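Conserved hypothetical protein Ta0289 (Thermoplasma acidophilum DSM 1728, PDB 1PVM) is of unknown function but pairs two CBS domains, probably a ligand-sensing module, with a zinc-ribbon-like domain that binds metal through four cysteines. Local coordinates at residues 109-114 against 120-125; 86-91 against 95-100; 163-166 against 170-173. All coordinates share one frame; numbering follows the deposited sequence.

Contact 1 of 3, residues 109-114 against 120-125; sequences CAVVDD and GIVTLT
With chi1 at 178°, Val-111 holds CG2 anti to its carbonyl carbon and beside its backbone N, where it meets Val-122, whose CG1 is set between its own N and carbonyl carbon (chi1 59°). The two valines cross at about a right angle, CG2 of Val-111 lying 3.8 Å from CG1 of Val-122. CG1 of Val-122 also lies 3.7 Å from SG of Cys-109, so this one methyl meets both Cys-109 and Val-111.

The backbone sets this alignment. Cys-109 and Val-122 form a hydrogen-bonded antiparallel pair: Val-122 N gives to Cys-109 O at 2.9 Å, and Cys-109 N to Val-122 O at 3.0 Å, both with the donor nearly on the C=O axis. The Cys-109 oxygen is further enclosed by Ile-121, whose CA approaches it to 3.4 Å in a CA-H...O contact and whose CG2 lies 3.5 Å from it. At the next hydrogen-bonded pair the fit is less even. Val-111 N reaches Gly-120 O at 2.8 Å, but from well above the carbonyl plane, while the return bond from Gly-120 N to Val-111 O is weak at 3.5 Å. This unevenness is consistent with a strong twist, the short strand segments running at 134° to each other.

The face bearing Cys-109, Val-111 and Val-122 turns inward: Cys-109 rests on Tyr-100 and Leu-101 of helix 94-104, and Val-122 on Val-97. Beyond the pairing, Thr-123 N-caps the next helix through its side chain, and its N is held by Asp-126 OD1, the reciprocal pattern of a capping box. A twisted beta hairpin packed on a helix and leading straight into another helix is the closing beta-beta-alpha element of a CBS domain.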
# COMPACT_ATOMS: atom_id res chain seq x y z
N CYS B 109 -2.29 12.64 3.49
CA CYS B 109 -1.99 13.37 4.71
C CYS B 109 -3.27 13.94 5.27
O CYS B 109 -4.30 13.95 4.60
CB CYS B 109 -0.98 14.50 4.45
SG CYS B 109 -1.61 15.87 3.44
N ALA B 110 -3.22 14.42 6.51
CA ALA B 110 -4.39 15.01 7.14
C ALA B 110 -4.51 16.46 6.70
O ALA B 110 -3.55 17.05 6.20
CB ALA B 110 -4.26 14.93 8.66
N VAL B 111 -5.70 17.01 6.87
CA VAL B 111 -5.96 18.40 6.55
C VAL B 111 -6.43 19.03 7.85
O VAL B 111 -7.30 18.48 8.52
CB VAL B 111 -7.08 18.54 5.49
CG1 VAL B 111 -7.35 20.02 5.21
CG2 VAL B 111 -6.68 17.81 4.21
N VAL B 112 -5.82 20.15 8.24
CA VAL B 112 -6.20 20.82 9.48
C VAL B 112 -6.72 22.21 9.18
O VAL B 112 -6.31 22.84 8.20
CB VAL B 112 -5.01 20.93 10.48
CG1 VAL B 112 -4.60 19.54 10.96
CG2 VAL B 112 -3.82 21.63 9.83
N ASP B 113 -7.64 22.69 10.01
CA ASP B 113 -8.17 24.04 9.81
C ASP B 113 -7.30 25.03 10.58
O ASP B 113 -6.33 24.65 11.25
CB ASP B 113 -9.63 24.15 10.28
CG ASP B 113 -9.82 23.80 11.75
OD1 ASP B 113 -8.81 23.73 12.49
OD2 ASP B 113 -10.98 23.61 12.16
N ASP B 114 -7.64 26.31 10.46
CA ASP B 114 -6.89 27.38 11.12
C ASP B 114 -6.63 27.07 12.60
O ASP B 114 -5.49 27.14 13.06
CB ASP B 114 -7.66 28.69 10.96
CG ASP B 114 -6.87 29.89 11.43
OD1 ASP B 114 -6.78 30.11 12.66
OD2 ASP B 114 -6.34 30.62 10.57
N GLY B 120 -10.03 16.45 7.91
CA GLY B 120 -10.15 15.46 6.86
C GLY B 120 -8.83 14.85 6.47
O GLY B 120 -7.80 15.12 7.08
N ILE B 121 -8.87 13.99 5.47
CA ILE B 121 -7.67 13.37 4.94
C ILE B 121 -7.75 13.53 3.44
O ILE B 121 -8.83 13.39 2.86
CB ILE B 121 -7.58 11.86 5.30
CG1 ILE B 121 -7.29 11.70 6.80
CG2 ILE B 121 -6.49 11.18 4.46
CD1 ILE B 121 -7.13 10.26 7.25
N VAL B 122 -6.63 13.86 2.81
CA VAL B 122 -6.57 14.02 1.36
C VAL B 122 -5.57 13.00 0.82
O VAL B 122 -4.49 12.80 1.39
CB VAL B 122 -6.16 15.46 0.96
CG1 VAL B 122 -4.80 15.81 1.54
CG2 VAL B 122 -6.17 15.60 -0.56
N THR B 123 -5.94 12.33 -0.26
CA THR B 123 -5.10 11.31 -0.88
C THR B 123 -4.74 11.66 -2.31
O THR B 123 -5.30 12.58 -2.90
CB THR B 123 -5.83 9.96 -0.95
OG1 THR B 123 -6.94 10.08 -1.84
CG2 THR B 123 -6.32 9.53 0.43
N LEU B 124 -3.81 10.90 -2.88
CA LEU B 124 -3.41 11.12 -4.26
C LEU B 124 -4.63 10.93 -5.17
O LEU B 124 -4.77 11.62 -6.17
CB LEU B 124 -2.32 10.13 -4.68
CG LEU B 124 -1.96 10.14 -6.17
CD1 LEU B 124 -1.43 11.51 -6.57
CD2 LEU B 124 -0.93 9.07 -6.45
N THR B 125 -5.50 9.99 -4.82
CA THR B 125 -6.69 9.76 -5.63
C THR B 125 -7.55 11.03 -5.69
O THR B 125 -8.02 11.42 -6.76
CB THR B 125 -7.55 8.60 -5.08
OG1 THR B 125 -6.76 7.40 -5.02
CG2 THR B 125 -8.75 8.35 -5.99

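Contact 2 of 3, residues 86-91 against 95-100; sequences PKVKSD and KDVAAY
The ring of Tyr-100 has the carbonyl oxygen of Lys-87 over one face, 3.4 Å above the plane and offset toward the rim, while Pro-86 CB comes to its edge. This is the first half of a beta-alpha-beta crossover within the CBS domain, in which helix 94-104 links the parallel strands 87-89 and 108-112 and packs on the sheet. Tyr-100 holds its CG anti to the backbone N (chi1 176°), which carries the ring out from the helix to the outer edge of strand 87-89. There the phenol oxygen OH accepts a hydrogen bond from Lys-87 N, at 3.0 Å and somewhat bent (142°). Pro-86 and Val-88 make backbone bonds with strand 108-112, to Ala-110 and, for Val-88, Val-112 as well, so the tyrosine serves an N-H on the other side of the strand. Replacing Tyr-100 by an alanine would probably leave Lys-87 N without this acceptor and open a gap beside Val-88 and Pro-86. Val-88 divides its two methyls between helix residues: CG1 meets the ring obliquely, 3.5 Å from Tyr-100 CD2, and CG2 lies 4.1 Å from CG2 of Val-97, those two side chains crossing nearly at right angles.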
# COMPACT_ATOMS: atom_id res chain seq x y z
N PRO B 86 1.18 13.86 9.51
CA PRO B 86 1.49 14.64 8.30
C PRO B 86 0.25 15.49 8.03
O PRO B 86 -0.87 14.99 8.10
CB PRO B 86 1.68 13.57 7.23
CG PRO B 86 2.16 12.37 8.01
CD PRO B 86 1.28 12.41 9.25
N LYS B 87 0.43 16.76 7.71
CA LYS B 87 -0.74 17.60 7.48
C LYS B 87 -0.50 18.86 6.67
O LYS B 87 0.63 19.35 6.57
CB LYS B 87 -1.35 17.97 8.83
CG LYS B 87 -0.46 18.88 9.68
CD LYS B 87 -1.00 19.02 11.10
CE LYS B 87 -0.34 20.18 11.83
NZ LYS B 87 1.13 20.08 11.82
N VAL B 88 -1.58 19.38 6.10
CA VAL B 88 -1.56 20.62 5.32
C VAL B 88 -2.77 21.42 5.78
O VAL B 88 -3.73 20.86 6.33
CB VAL B 88 -1.68 20.37 3.79
CG1 VAL B 88 -0.47 19.59 3.29
CG2 VAL B 88 -2.98 19.63 3.47
N LYS B 89 -2.74 22.74 5.58
CA LYS B 89 -3.85 23.59 5.96
C LYS B 89 -4.99 23.46 4.96
O LYS B 89 -4.77 23.22 3.77
CB LYS B 89 -3.41 25.05 6.05
CG LYS B 89 -2.61 25.36 7.30
CD LYS B 89 -3.49 25.22 8.54
CE LYS B 89 -2.72 25.48 9.83
NZ LYS B 89 -3.60 25.45 11.04
N SER B 90 -6.22 23.62 5.45
CA SER B 90 -7.42 23.49 4.63
C SER B 90 -7.51 24.48 3.47
O SER B 90 -8.26 24.25 2.52
CB SER B 90 -8.67 23.61 5.49
OG SER B 90 -8.74 24.89 6.11
N ASP B 91 -6.74 25.57 3.53
CA ASP B 91 -6.79 26.55 2.45
C ASP B 91 -5.74 26.33 1.37
O ASP B 91 -5.65 27.09 0.41
CB ASP B 91 -6.68 27.97 3.03
CG ASP B 91 -5.34 28.25 3.68
OD1 ASP B 91 -4.59 27.30 3.97
OD2 ASP B 91 -5.04 29.44 3.91
N LYS B 95 -1.97 22.22 -5.63
CA LYS B 95 -0.56 22.29 -6.02
C LYS B 95 0.35 22.27 -4.79
O LYS B 95 1.40 21.62 -4.80
CB LYS B 95 -0.29 23.56 -6.84
CG LYS B 95 1.19 23.77 -7.13
CD LYS B 95 1.49 25.17 -7.64
CE LYS B 95 2.99 25.36 -7.83
NZ LYS B 95 3.35 26.75 -8.24
N ASP B 96 -0.05 22.99 -3.75
CA ASP B 96 0.71 23.07 -2.50
C ASP B 96 0.68 21.72 -1.78
O ASP B 96 1.66 21.32 -1.15
CB ASP B 96 0.12 24.14 -1.59
CG ASP B 96 0.12 25.52 -2.23
OD1 ASP B 96 -0.60 26.41 -1.73
OD2 ASP B 96 0.84 25.71 -3.23
N VAL B 97 -0.45 21.03 -1.86
CA VAL B 97 -0.58 19.74 -1.21
C VAL B 97 0.31 18.73 -1.92
O VAL B 97 0.99 17.92 -1.28
CB VAL B 97 -2.05 19.25 -1.25
CG1 VAL B 97 -2.17 17.91 -0.51
CG2 VAL B 97 -2.94 20.28 -0.60
N ALA B 98 0.33 18.79 -3.24
CA ALA B 98 1.16 17.89 -4.03
C ALA B 98 2.63 18.03 -3.63
O ALA B 98 3.33 17.04 -3.42
CB ALA B 98 0.99 18.19 -5.52
N ALA B 99 3.10 19.27 -3.54
CA ALA B 99 4.48 19.54 -3.16
C ALA B 99 4.79 18.99 -1.76
O ALA B 99 5.87 18.46 -1.53
CB ALA B 99 4.76 21.03 -3.21
N TYR B 100 3.83 19.13 -0.84
CA TYR B 100 4.02 18.64 0.52
C TYR B 100 4.13 17.12 0.54
O TYR B 100 5.02 16.55 1.17
CB TYR B 100 2.86 19.06 1.42
CG TYR B 100 2.95 18.49 2.82
CD1 TYR B 100 3.83 19.02 3.76
CD2 TYR B 100 2.19 17.38 3.19
CE1 TYR B 100 3.95 18.47 5.04
CE2 TYR B 100 2.30 16.81 4.46
CZ TYR B 100 3.18 17.36 5.38
OH TYR B 100 3.28 16.80 6.63

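Contact 3 of 3, residues 163-166 against 170-173; sequences VYNE and IKVF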
# COMPACT_ATOMS: atom_id res chain seq x y z
N VAL B 163 16.99 0.51 14.24
CA VAL B 163 18.14 -0.19 14.81
C VAL B 163 17.88 -1.67 14.50
O VAL B 163 16.93 -2.26 15.03
CB VAL B 163 18.27 -0.01 16.33
CG1 VAL B 163 19.43 -0.85 16.85
CG2 VAL B 163 18.49 1.47 16.67
N TYR B 164 18.71 -2.25 13.64
CA TYR B 164 18.55 -3.63 13.21
C TYR B 164 19.43 -4.64 13.94
O TYR B 164 20.48 -4.28 14.48
CB TYR B 164 18.86 -3.76 11.72
CG TYR B 164 18.09 -2.82 10.82
CD1 TYR B 164 18.61 -1.57 10.46
CD2 TYR B 164 16.86 -3.20 10.29
CE1 TYR B 164 17.92 -0.72 9.60
CE2 TYR B 164 16.16 -2.36 9.44
CZ TYR B 164 16.69 -1.12 9.09
OH TYR B 164 16.00 -0.30 8.24
N ASN B 165 18.99 -5.90 13.94
CA ASN B 165 19.78 -6.97 14.55
C ASN B 165 20.29 -7.86 13.41
O ASN B 165 20.11 -7.52 12.24
CB ASN B 165 18.96 -7.77 15.57
CG ASN B 165 17.78 -8.51 14.97
OD1 ASN B 165 16.93 -9.03 15.71
ND2 ASN B 165 17.72 -8.59 13.65
N GLU B 166 20.92 -8.99 13.73
CA GLU B 166 21.49 -9.86 12.70
C GLU B 166 20.49 -10.49 11.74
O GLU B 166 20.87 -10.94 10.65
CB GLU B 166 22.33 -10.96 13.35
CG GLU B 166 21.56 -11.93 14.23
CD GLU B 166 22.48 -12.85 15.01
OE1 GLU B 166 23.40 -13.45 14.40
OE2 GLU B 166 22.29 -12.98 16.24
N ILE B 170 13.85 -5.03 12.85
CA ILE B 170 13.97 -3.72 13.47
C ILE B 170 13.71 -3.99 14.95
O ILE B 170 12.60 -4.37 15.33
CB ILE B 170 12.91 -2.72 12.95
CG1 ILE B 170 13.26 -2.29 11.53
CG2 ILE B 170 12.84 -1.51 13.87
CD1 ILE B 170 12.31 -1.27 10.95
N LYS B 171 14.74 -3.82 15.78
CA LYS B 171 14.58 -4.05 17.21
C LYS B 171 13.82 -2.91 17.86
O LYS B 171 12.90 -3.12 18.64
CB LYS B 171 15.95 -4.21 17.87
CG LYS B 171 16.30 -5.65 18.19
CD LYS B 171 15.23 -6.26 19.08
CE LYS B 171 15.56 -7.67 19.47
NZ LYS B 171 14.41 -8.30 20.17
N VAL B 172 14.23 -1.69 17.52
CA VAL B 172 13.59 -0.48 18.03
C VAL B 172 13.91 0.63 17.06
O VAL B 172 14.70 0.46 16.13
CB VAL B 172 14.19 -0.02 19.41
CG1 VAL B 172 14.05 -1.11 20.46
CG2 VAL B 172 15.65 0.38 19.24
N PHE B 173 13.25 1.77 17.26
CA PHE B 173 13.53 2.96 16.48
C PHE B 173 14.09 3.82 17.60
O PHE B 173 13.48 3.95 18.66
CB PHE B 173 12.27 3.58 15.88
CG PHE B 173 11.93 3.05 14.51
CD1 PHE B 173 11.16 1.90 14.37
CD2 PHE B 173 12.44 3.66 13.37
CE1 PHE B 173 10.90 1.36 13.11
CE2 PHE B 173 12.18 3.12 12.10
CZ PHE B 173 11.41 1.97 11.98
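Val-163 makes both backbone hydrogen bonds between the segments, one as donor and one as acceptor. Its N gives to Val-172 O at 3.0 Å, and its O accepts from Lys-171 N at 2.8 Å; in each the donor lies almost straight beyond the carbonyl oxygen. Because these bonds go to two successive residues, Lys-171 and Val-172 together stand opposite Val-163, and the next pair is Tyr-164 with Ile-170. The extra residue makes a beta bulge. Lys-171 absorbs it with helix-like backbone angles (-75/-47°), a worked case of how one strand takes in an additional residue without breaking the pairing. The CB of Lys-171 rests 3.6 Å from the same Val-163 O that its own N bonds, before the chain bends and leads the ammonium group away.

Apolar contacts fall on the two faces of the hairpin. On one, Val-163 and Val-172 lie side by side and point the same way, Val-163 CB being 3.9 Å from Val-172 CG2. On the other, Tyr-164 and Ile-170 also run alongside each other. With CG anti to the carbonyl carbon (chi1 -54°), the tyrosine brings one ring side to the isoleucine: CE2 is 3.6 Å and CD2 3.9 Å from Ile-170 CG1, which approaches the ring obliquely. Tyr-164, Lys-171 and Val-172 also touch molecules of the crystal lattice, which may influence their poses.

Ile-170 packs on Pro-67, just beyond helix 58-65, and Phe-173 makes a cation-pi contact with Arg-64 of that helix while touching Leu-160 and Pro-162 of strand 160-164. Strand 170-175 thus leads from contacts at the end of helix 58-65 to Cys-175, one of the four cysteines round the mercury ion in this zinc-ribbon-like domain.

Overall arrangement
Contacts 2, 1 and 3 follow one another along the chain, each closing before the next opens. Contacts 1 and 2 form one unit: their centres are 7 Å apart, and both use the three-stranded sheet in which strand 108-112 lies between 87-89 and 118-123. Ser-90 N and Lys-89 NZ tie them by probable hydrogen bonds to the carbonyl oxygens of Val-112 and Asp-113. Contact 3 lies about 32 Å from contact 1, centre to centre, and on the other side of the chain's centre. Contacts 1 and 2 thus belong to the second CBS domain, and contact 3 to the metal-binding domain, whose hairpin reaches the end of helix 58-65 near the first and has one strand ending in the ligand Cys-175.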